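PDB 2BM8: cephalosporin hydroxylase CMCI from Streptomyces clavuligerus, which acts in cephamycin biosynthesis, probably in modifying the cephalosporin nucleus, and belongs to a family related to rhamnosyl O-methyltransferases. Local coordinates for the interface of chains A and B. Coordinates in Å, arbitrary orientation; residue numbers count along the deposited sequence, not the author numbering. Chains: chain A/B, Cephalosporin hydroxylase CMCI.

The interface of chains A and B. Residues chain A 10, 12, 15, 20; chain B 196, 199, 203.
The N-terminal segment of chain A, a loop with the 3-10 helix 12-15 and the loop residue A:Glu20, lies along helix 197-204 of chain B and the residue just before it, B:Ala196. A:Glu20 caps the start of this helix. Its carboxylate oxygen OE2 accepts a hydrogen bond from the backbone N of B:Leu199 at 2.8 Å, and the N-H meets the oxygen nearly along its C-O axis. A bend at chi2 (129°) turns the carboxylate toward this N-H and lays it against B:Ala196, with CD 3.5 Å from the alanine CA. The helix start would probably stabilise the negative charge. With an alanine in place of A:Glu20, the N-H of B:Leu199 would probably lose this acceptor, and a gap would be likely to open beside B:Ala196. B:Leu199 reaches into chain A with its CD1 branch. That methyl lies 3.7 Å from CE1 of the A:Phe15 ring and 3.5 Å from NE2 of the A:Gln10 side-chain amide. The leucine side chain crosses both at about a right angle. A:Gln10 is engineered, replacing a leucine. Its chain runs extended beyond CG (chi2 167°), which carries NE2 out to the leucine methyl, and its OE1 sits at the edge of the A:Phe15 ring, in plane. One turn further along the helix, B:Tyr203 points its phenol OH at chain A. The OH accepts a hydrogen bond from the backbone N of A:Gln10 at 3.2 Å. The CD1 methyl of A:Leu12 packs against the same tyrosine, 3.5 Å from its CE1. The patch thus combines a helix cap, a small apolar cluster and a tyrosine hydrogen bond to the backbone. With its two-fold twin it ties the N-terminal segment of each chain to its neighbour, and it may help hold the deposited hexamer together.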
ATOM      1  N   GLN A  10      -1.362 -10.845  36.987  1.00 33.64           N
ATOM      2  CA  GLN A  10      -0.289 -11.709  36.489  1.00 33.07           C
ATOM      3  C   GLN A  10       0.579 -10.890  35.547  1.00 32.72           C
ATOM      4  O   GLN A  10       0.141  -9.868  35.019  1.00 32.83           O
ATOM      5  CB  GLN A  10      -0.830 -12.896  35.692  1.00 33.00           C
ATOM      6  CG  GLN A  10      -1.833 -13.798  36.376  1.00 32.28           C
ATOM      7  CD  GLN A  10      -2.514 -14.717  35.367  1.00 31.79           C
ATOM      8  OE1 GLN A  10      -1.846 -15.458  34.644  1.00 30.41           O
ATOM      9  NE2 GLN A  10      -3.836 -14.643  35.293  1.00 31.58           N
ATOM     10  N   LEU A  12       1.848  -9.839  32.274  1.00 29.89           N
ATOM     11  CA  LEU A  12       1.402  -9.983  30.889  1.00 29.12           C
ATOM     12  C   LEU A  12       2.559 -10.250  29.919  1.00 28.53           C
ATOM     13  O   LEU A  12       2.338 -10.715  28.802  1.00 28.31           O
ATOM     14  CB  LEU A  12       0.594  -8.756  30.452  1.00 29.09           C
ATOM     15  CG  LEU A  12      -0.937  -8.863  30.549  1.00 29.13           C
ATOM     16  CD1 LEU A  12      -1.419  -9.559  31.810  1.00 28.93           C
ATOM     17  CD2 LEU A  12      -1.566  -7.488  30.459  1.00 29.26           C
ATOM     18  N   PHE A  15       3.071 -13.866  28.485  1.00 26.22           N
ATOM     19  CA  PHE A  15       2.288 -14.295  27.312  1.00 25.93           C
ATOM     20  C   PHE A  15       2.787 -13.752  25.978  1.00 26.35           C
ATOM     21  O   PHE A  15       2.205 -14.051  24.932  1.00 26.15           O
ATOM     22  CB  PHE A  15       0.820 -13.900  27.491  1.00 25.69           C
ATOM     23  CG  PHE A  15       0.259 -14.281  28.824  1.00 24.36           C
ATOM     24  CD1 PHE A  15      -0.400 -13.343  29.607  1.00 23.11           C
ATOM     25  CD2 PHE A  15       0.414 -15.586  29.311  1.00 23.32           C
ATOM     26  CE1 PHE A  15      -0.909 -13.696  30.851  1.00 22.33           C
ATOM     27  CE2 PHE A  15      -0.091 -15.942  30.541  1.00 22.19           C
ATOM     28  CZ  PHE A  15      -0.762 -14.997  31.313  1.00 22.12           C
ATOM     29  N   GLU A  20      -2.587 -16.452  26.195  1.00 24.27           N
ATOM     30  CA  GLU A  20      -3.039 -16.734  27.555  1.00 24.40           C
ATOM     31  C   GLU A  20      -2.999 -18.219  27.907  1.00 23.81           C
ATOM     32  O   GLU A  20      -2.676 -18.568  29.038  1.00 24.17           O
ATOM     33  CB  GLU A  20      -4.465 -16.204  27.775  1.00 24.77           C
ATOM     34  CG  GLU A  20      -4.525 -14.794  28.361  1.00 26.44           C
ATOM     35  CD  GLU A  20      -5.434 -13.843  27.589  1.00 28.54           C
ATOM     36  OE1 GLU A  20      -5.598 -14.020  26.350  1.00 30.32           O
ATOM     37  OE2 GLU A  20      -5.973 -12.908  28.224  1.00 27.54           O
TER
ATOM     38  N   ALA B 196      -2.652 -10.987  24.873  1.00 24.94           N
ATOM     39  CA  ALA B 196      -3.533 -11.319  25.985  1.00 25.16           C
ATOM     40  C   ALA B 196      -4.708 -10.348  26.045  1.00 25.56           C
ATOM     41  O   ALA B 196      -4.800  -9.561  26.973  1.00 25.72           O
ATOM     42  CB  ALA B 196      -2.760 -11.281  27.286  1.00 25.10           C
ATOM     43  N   LEU B 199      -7.184 -10.676  29.463  1.00 27.63           N
ATOM     44  CA  LEU B 199      -6.595 -10.251  30.737  1.00 27.46           C
ATOM     45  C   LEU B 199      -6.183  -8.779  30.705  1.00 27.00           C
ATOM     46  O   LEU B 199      -6.164  -8.124  31.741  1.00 26.76           O
ATOM     47  CB  LEU B 199      -5.384 -11.122  31.114  1.00 27.65           C
ATOM     48  CG  LEU B 199      -5.656 -12.538  31.657  1.00 28.43           C
ATOM     49  CD1 LEU B 199      -4.354 -13.184  32.122  1.00 28.25           C
ATOM     50  CD2 LEU B 199      -6.678 -12.539  32.794  1.00 28.64           C
ATOM     51  N   TYR B 203      -7.953  -5.726  33.193  1.00 24.13           N
ATOM     52  CA  TYR B 203      -7.067  -4.952  34.048  1.00 23.67           C
ATOM     53  C   TYR B 203      -7.184  -3.450  33.796  1.00 23.23           C
ATOM     54  O   TYR B 203      -7.188  -2.666  34.737  1.00 23.62           O
ATOM     55  CB  TYR B 203      -5.614  -5.370  33.825  1.00 23.66           C
ATOM     56  CG  TYR B 203      -5.232  -6.785  34.235  1.00 23.47           C
ATOM     57  CD1 TYR B 203      -3.961  -7.271  33.947  1.00 23.33           C
ATOM     58  CD2 TYR B 203      -6.118  -7.633  34.910  1.00 23.30           C
ATOM     59  CE1 TYR B 203      -3.580  -8.549  34.306  1.00 23.79           C
ATOM     60  CE2 TYR B 203      -5.738  -8.929  35.275  1.00 23.06           C
ATOM     61  CZ  TYR B 203      -4.467  -9.374  34.965  1.00 23.69           C
ATOM     62  OH  TYR B 203      -4.049 -10.635  35.315  1.00 24.41           O
TER